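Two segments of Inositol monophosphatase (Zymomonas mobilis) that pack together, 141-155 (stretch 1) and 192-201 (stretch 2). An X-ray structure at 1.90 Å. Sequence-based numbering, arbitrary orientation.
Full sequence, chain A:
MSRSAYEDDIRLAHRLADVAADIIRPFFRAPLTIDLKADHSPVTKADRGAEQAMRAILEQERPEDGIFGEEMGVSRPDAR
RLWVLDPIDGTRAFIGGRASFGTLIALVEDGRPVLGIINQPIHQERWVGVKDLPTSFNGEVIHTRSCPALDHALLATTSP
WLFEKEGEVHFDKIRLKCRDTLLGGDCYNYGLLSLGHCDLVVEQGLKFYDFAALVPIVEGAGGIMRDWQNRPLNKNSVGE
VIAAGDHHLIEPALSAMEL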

ATOM      1  N   VAL A 141     -22.624   6.693   4.598  1.00 16.41           N
ATOM      2  CA  VAL A 141     -22.137   6.948   5.962  1.00 15.75           C
ATOM      3  C   VAL A 141     -21.243   5.789   6.389  1.00 19.19           C
ATOM      4  O   VAL A 141     -21.568   4.631   6.102  1.00 17.64           O
ATOM      5  CB  VAL A 141     -23.280   7.090   6.959  1.00 18.78           C
ATOM      6  CG1 VAL A 141     -22.725   7.219   8.410  1.00 15.88           C
ATOM      7  CG2 VAL A 141     -24.088   8.325   6.604  1.00 24.03           C
ATOM      8  N   ILE A 142     -20.156   6.084   7.101  1.00 15.91           N
ATOM      9  CA  ILE A 142     -19.241   5.040   7.529  1.00 13.88           C
ATOM     10  C   ILE A 142     -18.910   5.197   9.004  1.00 16.72           C
ATOM     11  O   ILE A 142     -19.120   6.273   9.587  1.00 15.90           O
ATOM     12  CB  ILE A 142     -17.918   5.060   6.700  1.00 14.23           C
ATOM     13  CG1 ILE A 142     -17.215   6.419   6.862  1.00 14.39           C
ATOM     14  CG2 ILE A 142     -18.225   4.679   5.186  1.00 14.56           C
ATOM     15  CD1 ILE A 142     -15.690   6.364   6.351  1.00 11.18           C
ATOM     16  N   HIS A 143     -18.402   4.109   9.598  1.00 14.15           N
ATOM     17  CA  HIS A 143     -18.170   4.055  11.022  1.00 14.88           C
ATOM     18  C   HIS A 143     -16.819   3.386  11.315  1.00 11.29           C
ATOM     19  O   HIS A 143     -16.518   2.326  10.769  1.00 15.21           O
ATOM     20  CB  HIS A 143     -19.269   3.180  11.674  1.00 18.32           C
ATOM     21  CG  HIS A 143     -20.643   3.766  11.539  1.00 23.67           C
ATOM     22  ND1 HIS A 143     -21.510   3.414  10.524  1.00 28.54           N
ATOM     23  CD2 HIS A 143     -21.284   4.702  12.277  1.00 28.05           C
ATOM     24  CE1 HIS A 143     -22.632   4.103  10.651  1.00 25.19           C
ATOM     25  NE2 HIS A 143     -22.524   4.884  11.710  1.00 30.14           N
ATOM     26  N   THR A 144     -16.088   3.964  12.270  1.00 10.92           N
ATOM     27  CA  THR A 144     -14.924   3.282  12.834  1.00 10.39           C
ATOM     28  C   THR A 144     -15.428   2.065  13.636  1.00 17.24           C
ATOM     29  O   THR A 144     -16.650   1.941  13.890  1.00 13.94           O
ATOM     30  CB  THR A 144     -14.158   4.160  13.764  1.00 10.12           C
ATOM     31  OG1 THR A 144     -15.002   4.556  14.869  1.00 11.56           O
ATOM     32  CG2 THR A 144     -13.606   5.433  12.997  1.00  9.88           C
ATOM     33  N   ARG A 145     -14.530   1.108  13.873  1.00 13.76           N
ATOM     34  CA  ARG A 145     -14.871  -0.032  14.728  1.00 13.54           C
ATOM     35  C   ARG A 145     -14.337   0.117  16.113  1.00 11.84           C
ATOM     36  O   ARG A 145     -13.407   0.920  16.374  1.00 10.43           O
ATOM     37  CB  ARG A 145     -14.341  -1.334  14.146  1.00 13.18           C
ATOM     38  CG  ARG A 145     -12.772  -1.446  14.187  1.00 10.38           C
ATOM     39  CD  ARG A 145     -12.358  -2.781  13.494  1.00 11.53           C
ATOM     40  NE  ARG A 145     -10.894  -2.912  13.498  1.00 12.75           N
ATOM     41  CZ  ARG A 145     -10.218  -3.607  12.580  1.00 14.99           C
ATOM     42  NH1 ARG A 145     -10.884  -4.321  11.668  1.00 13.24           N
ATOM     43  NH2 ARG A 145      -8.885  -3.644  12.646  1.00 12.39           N
ATOM     44  N   SER A 146     -14.946  -0.631  17.034  1.00 11.74           N
ATOM     45  CA  SER A 146     -14.444  -0.643  18.398  1.00 11.55           C
ATOM     46  C   SER A 146     -13.303  -1.666  18.513  1.00 11.45           C
ATOM     47  O   SER A 146     -13.135  -2.525  17.652  1.00 12.93           O
ATOM     48  CB  SER A 146     -15.532  -1.009  19.402  1.00 12.33           C
ATOM     49  OG  SER A 146     -16.002  -2.298  19.064  1.00 16.08           O
ATOM     50  N   CYS A 147     -12.537  -1.584  19.601  1.00 12.27           N
ATOM     51  CA  CYS A 147     -11.380  -2.462  19.759  1.00 11.50           C
ATOM     52  C   CYS A 147     -11.100  -2.629  21.266  1.00 11.98           C
ATOM     53  O   CYS A 147     -11.045  -1.646  21.998  1.00 16.63           O
ATOM     54  CB  CYS A 147     -10.158  -1.810  19.086  1.00 12.67           C
ATOM     55  SG  CYS A 147      -8.715  -2.946  19.163  1.00 15.91           S
ATOM     56  N   PRO A 148     -11.148  -3.858  21.752  1.00 14.15           N
ATOM     57  CA  PRO A 148     -11.051  -4.087  23.209  1.00 18.29           C
ATOM     58  C   PRO A 148      -9.755  -3.621  23.899  1.00 20.00           C
ATOM     59  O   PRO A 148      -9.792  -3.217  25.055  1.00 18.84           O
ATOM     60  CB  PRO A 148     -11.295  -5.592  23.342  1.00 18.86           C
ATOM     61  CG  PRO A 148     -10.757  -6.178  22.089  1.00 18.72           C
ATOM     62  CD  PRO A 148     -11.129  -5.120  21.002  1.00 15.52           C
ATOM     63  N   ALA A 149      -8.616  -3.718  23.198  1.00 15.29           N
ATOM     64  CA  ALA A 149      -7.303  -3.568  23.855  1.00 15.44           C
ATOM     65  C   ALA A 149      -6.245  -3.491  22.761  1.00 16.42           C
ATOM     66  O   ALA A 149      -6.472  -3.991  21.656  1.00 12.35           O
ATOM     67  CB  ALA A 149      -6.994  -4.795  24.755  1.00 17.86           C
ATOM     68  N   LEU A 150      -5.044  -3.007  23.098  1.00 14.95           N
ATOM     69  CA  LEU A 150      -3.964  -2.938  22.104  1.00 13.58           C
ATOM     70  C   LEU A 150      -3.587  -4.260  21.515  1.00 16.11           C
ATOM     71  O   LEU A 150      -3.281  -4.337  20.338  1.00 14.08           O
ATOM     72  CB  LEU A 150      -2.697  -2.384  22.748  1.00 14.65           C
ATOM     73  CG  LEU A 150      -2.802  -0.947  23.207  1.00 16.72           C
ATOM     74  CD1 LEU A 150      -1.384  -0.507  23.763  1.00 12.29           C
ATOM     75  CD2 LEU A 150      -3.217  -0.060  22.019  1.00 15.72           C
ATOM     76  N   ASP A 151      -3.689  -5.330  22.300  1.00 13.37           N
ATOM     77  CA  ASP A 151      -3.247  -6.615  21.767  1.00 17.82           C
ATOM     78  C   ASP A 151      -4.217  -7.176  20.716  1.00 19.00           C
ATOM     79  O   ASP A 151      -3.967  -8.234  20.139  1.00 18.73           O
ATOM     80  CB  ASP A 151      -2.876  -7.629  22.861  1.00 24.69           C
ATOM     81  CG  ASP A 151      -4.047  -8.004  23.768  1.00 31.41           C
ATOM     82  OD1 ASP A 151      -5.208  -7.626  23.512  1.00 28.09           O
ATOM     83  OD2 ASP A 151      -3.791  -8.700  24.770  1.00 38.92           O
ATOM     84  N   HIS A 152      -5.350  -6.498  20.509  1.00 12.94           N
ATOM     85  CA  HIS A 152      -6.245  -6.794  19.379  1.00 14.53           C
ATOM     86  C   HIS A 152      -6.200  -5.780  18.259  1.00 16.48           C
ATOM     87  O   HIS A 152      -6.864  -5.944  17.196  1.00 15.67           O
ATOM     88  CB  HIS A 152      -7.704  -6.952  19.848  1.00 19.38           C
ATOM     89  CG  HIS A 152      -7.936  -8.181  20.668  1.00 21.37           C
ATOM     90  ND1 HIS A 152      -8.111  -9.428  20.112  1.00 23.14           N
ATOM     91  CD2 HIS A 152      -7.989  -8.352  22.006  1.00 22.06           C
ATOM     92  CE1 HIS A 152      -8.249 -10.317  21.081  1.00 24.34           C
ATOM     93  NE2 HIS A 152      -8.207  -9.683  22.242  1.00 22.13           N
ATOM     94  N   ALA A 153      -5.433  -4.714  18.467  1.00 14.50           N
ATOM     95  CA  ALA A 153      -5.481  -3.584  17.545  1.00 13.83           C
ATOM     96  C   ALA A 153      -4.527  -3.734  16.330  1.00 10.26           C
ATOM     97  O   ALA A 153      -3.408  -4.233  16.460  1.00 14.69           O
ATOM     98  CB  ALA A 153      -5.156  -2.284  18.288  1.00 15.21           C
ATOM     99  N   LEU A 154      -4.995  -3.264  15.176  1.00 12.25           N
ATOM    100  CA  LEU A 154      -4.132  -3.088  14.014  1.00 11.97           C
ATOM    101  C   LEU A 154      -3.656  -1.643  13.963  1.00  9.98           C
ATOM    102  O   LEU A 154      -4.465  -0.734  13.979  1.00 10.64           O
ATOM    103  CB  LEU A 154      -4.916  -3.383  12.744  1.00 15.53           C
ATOM    104  CG  LEU A 154      -4.199  -3.240  11.420  1.00 19.16           C
ATOM    105  CD1 LEU A 154      -2.918  -4.021  11.462  1.00 21.95           C
ATOM    106  CD2 LEU A 154      -5.113  -3.912  10.364  1.00 33.34           C
ATOM    107  N   LEU A 155      -2.325  -1.467  13.933  1.00 11.39           N
ATOM    108  CA  LEU A 155      -1.678  -0.161  13.992  1.00  8.75           C
ATOM    109  C   LEU A 155      -1.111   0.083  12.583  1.00  9.24           C
ATOM    110  O   LEU A 155      -0.652  -0.850  11.958  1.00 10.72           O
ATOM    111  CB  LEU A 155      -0.477  -0.247  14.951  1.00 11.74           C
ATOM    112  CG  LEU A 155       0.527   0.932  15.048  1.00  9.14           C
ATOM    113  CD1 LEU A 155      -0.172   2.221  15.550  1.00  8.92           C
ATOM    114  CD2 LEU A 155       1.674   0.496  16.025  1.00 11.25           C
TER
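Stretch 2 192-201: LLSLGHCDLV

Stretch 2 enters as the last turn of a helix, leaves it at G196, passes through a short loop and becomes a strand at L200. It runs in the same sense as stretch 1, so I142 and T144 meet the helix end while L154 and L155 meet the strand. T144 lies against G196, CA to CA 4.1 Å, and L155 pairs with L200 in a parallel bridge, CA to CA 4.6 Å. Together the two segments bury 807 Å².

The helix closes in a Schellman motif: G196 N bonds to L193 O at 3.0 Å and H197 N to L192 O at 2.9 Å. This turns G196 to phi 89°, psi 21°, where a CB would be jammed against the carbonyl oxygen of L195. A CB here would also lie 3.0 Å from H143 O, a clash, so glycine suits both the turn and the close approach of stretch 1. L193 O also receives a hydrogen bond from water 2, 2.8 Å from that water's O; the same water O accepts from R145 N at 3.0 Å and donates to C198 O at 2.9 Å, tying the loop to the helix end.

Beside this turn I142 and L195 make an apolar contact. I142, chi1 p and chi2 t, points toward stretch 2 and sets its CD1 3.4 Å from S194 O, while its CG2 meets L195 CD2 at 3.6 Å. The CA-to-CB bond of L195 points away, but its m, t rotamer brings the end of the side chain back to I142. T144, chi1 p, places CG2 3.5 Å from L193 O, and its OG1 is hydrogen-bonded elsewhere in the structure.

D199 is the polar centre of the contact. It points toward stretch 1 with chi1 m, and its carboxylate is met by a long, reaching arginine. R145 leaves the backbone sideways, but chi1 p followed by t at chi2 and chi3 extends the chain across G196, with CD 3.2 Å from G196 O. The guanidinium then meets the carboxylate edge-on: R145 NE to D199 OD2 is 2.8 Å and R145 NH2 to D199 OD1 is 3.0 Å, a two-pronged salt bridge with nearly straight hydrogen bonds. One face of the guanidinium lies over the backbone from G196 to C198. D199 OD1 also accepts from L154 N at 2.8 Å, so this buried charge serves the backbone as well. Water 3 donates to D199 OD2, and water 5 to D199 OD1.

From D199 onward the backbones pair as well. L154 O accepts from both D199 N, 2.9 Å, and L200 N, 3.1 Å. L155 CA approaches L200 O at 3.3 Å in a CA-H...O contact. L155 and L200 share a face of the sheet; L155, t and p, brings CD1 to 3.7 Å from L200 CB. L200, m and t, extends CD1 to 3.6 Å from L150 CD2 and 4.2 Å from A153 CB, where alanine's short side chain fits the close packing beside D199.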

ATOM      1  N   LEU A 192      -8.614   4.258   5.963  1.00  8.54           N
ATOM      2  CA  LEU A 192      -9.018   2.853   6.285  1.00  8.31           C
ATOM      3  C   LEU A 192      -9.480   2.822   7.731  1.00  9.60           C
ATOM      4  O   LEU A 192     -10.405   2.008   8.116  1.00 10.40           O
ATOM      5  CB  LEU A 192      -7.788   1.894   6.113  1.00  8.55           C
ATOM      6  CG  LEU A 192      -7.469   1.629   4.630  1.00  9.25           C
ATOM      7  CD1 LEU A 192      -6.105   0.875   4.535  1.00  9.46           C
ATOM      8  CD2 LEU A 192      -8.648   0.799   3.972  1.00 10.04           C
ATOM      9  N   LEU A 193      -8.866   3.685   8.541  1.00  8.17           N
ATOM     10  CA  LEU A 193      -9.290   3.666   9.964  1.00  8.28           C
ATOM     11  C   LEU A 193     -10.742   4.191  10.057  1.00 11.45           C
ATOM     12  O   LEU A 193     -11.546   3.620  10.842  1.00 11.46           O
ATOM     13  CB  LEU A 193      -8.309   4.521  10.827  1.00  8.11           C
ATOM     14  CG  LEU A 193      -8.709   4.680  12.328  1.00  9.45           C
ATOM     15  CD1 LEU A 193      -7.401   4.924  13.179  1.00  8.18           C
ATOM     16  CD2 LEU A 193      -9.626   5.888  12.576  1.00 10.27           C
ATOM     17  N   SER A 194     -11.114   5.189   9.205  1.00  9.33           N
ATOM     18  CA  SER A 194     -12.488   5.742   9.263  1.00 10.65           C
ATOM     19  C   SER A 194     -13.504   4.721   8.765  1.00 12.40           C
ATOM     20  O   SER A 194     -14.652   4.752   9.163  1.00 12.45           O
ATOM     21  CB  SER A 194     -12.598   7.017   8.392  1.00 11.10           C
ATOM     22  OG  SER A 194     -11.610   7.921   8.875  1.00 11.01           O
ATOM     23  N   LEU A 195     -13.071   3.832   7.861  1.00  9.57           N
ATOM     24  CA  LEU A 195     -13.950   2.774   7.335  1.00 10.01           C
ATOM     25  C   LEU A 195     -14.038   1.607   8.304  1.00 13.38           C
ATOM     26  O   LEU A 195     -14.834   0.666   8.099  1.00 11.08           O
ATOM     27  CB  LEU A 195     -13.420   2.257   5.991  1.00  9.92           C
ATOM     28  CG  LEU A 195     -13.602   3.225   4.822  1.00 10.58           C
ATOM     29  CD1 LEU A 195     -12.655   2.734   3.725  1.00 12.13           C
ATOM     30  CD2 LEU A 195     -15.097   3.154   4.320  1.00 14.03           C
ATOM     31  N   GLY A 196     -13.242   1.632   9.360  1.00 10.55           N
ATOM     32  CA  GLY A 196     -13.297   0.497  10.290  1.00 12.05           C
ATOM     33  C   GLY A 196     -12.370  -0.690  10.003  1.00 14.30           C
ATOM     34  O   GLY A 196     -12.653  -1.833  10.407  1.00 12.54           O
ATOM     35  N   HIS A 197     -11.303  -0.461   9.229  1.00  9.30           N
ATOM     36  CA  HIS A 197     -10.349  -1.559   8.915  1.00  9.27           C
ATOM     37  C   HIS A 197      -8.988  -1.392   9.568  1.00 13.63           C
ATOM     38  O   HIS A 197      -8.108  -2.235   9.384  1.00 10.86           O
ATOM     39  CB  HIS A 197     -10.142  -1.623   7.383  1.00 11.28           C
ATOM     40  CG  HIS A 197     -11.421  -1.746   6.622  1.00 13.46           C
ATOM     41  ND1 HIS A 197     -12.314  -2.776   6.841  1.00 14.26           N
ATOM     42  CD2 HIS A 197     -11.950  -0.984   5.640  1.00 13.32           C
ATOM     43  CE1 HIS A 197     -13.356  -2.627   6.036  1.00 15.72           C
ATOM     44  NE2 HIS A 197     -13.153  -1.551   5.286  1.00 11.52           N
ATOM     45  N   CYS A 198      -8.820  -0.332  10.386  1.00 10.90           N
ATOM     46  CA  CYS A 198      -7.537  -0.096  11.031  1.00 11.37           C
ATOM     47  C   CYS A 198      -7.903   0.457  12.430  1.00 12.28           C
ATOM     48  O   CYS A 198      -8.926   1.132  12.510  1.00 11.40           O
ATOM     49  CB  CYS A 198      -6.782   1.051  10.210  1.00 10.70           C
ATOM     50  SG  CYS A 198      -5.214   1.276  10.820  1.00 21.34           S
ATOM     51  N   ASP A 199      -7.119   0.228  13.504  1.00 10.78           N
ATOM     52  CA  ASP A 199      -7.551   0.767  14.819  1.00  9.70           C
ATOM     53  C   ASP A 199      -6.766   1.956  15.301  1.00  8.58           C
ATOM     54  O   ASP A 199      -7.300   2.773  16.050  1.00 10.11           O
ATOM     55  CB  ASP A 199      -7.450  -0.331  15.897  1.00 10.57           C
ATOM     56  CG  ASP A 199      -8.305  -1.559  15.523  1.00 13.41           C
ATOM     57  OD1 ASP A 199      -7.753  -2.615  15.172  1.00 11.88           O
ATOM     58  OD2 ASP A 199      -9.546  -1.391  15.457  1.00 13.18           O
ATOM     59  N   LEU A 200      -5.485   2.021  14.924  1.00  8.41           N
ATOM     60  CA  LEU A 200      -4.623   3.135  15.363  1.00  8.38           C
ATOM     61  C   LEU A 200      -3.736   3.559  14.202  1.00  9.69           C
ATOM     62  O   LEU A 200      -3.271   2.715  13.436  1.00  8.33           O
ATOM     63  CB  LEU A 200      -3.688   2.634  16.508  1.00  8.71           C
ATOM     64  CG  LEU A 200      -4.429   2.358  17.828  1.00 12.59           C
ATOM     65  CD1 LEU A 200      -3.518   1.553  18.821  1.00  9.93           C
ATOM     66  CD2 LEU A 200      -4.866   3.646  18.518  1.00 11.45           C
ATOM     67  N   VAL A 201      -3.495   4.864  14.079  1.00  9.82           N
ATOM     68  CA  VAL A 201      -2.421   5.327  13.235  1.00 10.67           C
ATOM     69  C   VAL A 201      -1.603   6.288  14.107  1.00 10.75           C
ATOM     70  O   VAL A 201      -2.171   7.139  14.770  1.00 11.95           O
ATOM     71  CB  VAL A 201      -2.982   6.128  12.046  1.00  8.53           C
ATOM     72  CG1 VAL A 201      -1.801   6.587  11.129  1.00  7.88           C
ATOM     73  CG2 VAL A 201      -3.979   5.294  11.230  1.00  9.31           C
TER
HETATM   74  O   HOH W   1     -18.024   1.733   8.025  1.00 24.70           O
HETATM   75  O   HOH W   2     -11.724   1.903  13.030  1.00  9.26           O
HETATM   76  O   HOH W   3     -10.706   0.832  16.269  1.00 14.19           O
HETATM   77  O   HOH W   4      -8.844  -4.830   9.788  1.00 21.95           O
HETATM   78  O   HOH W   5      -9.169  -4.831  16.006  1.00 15.24           O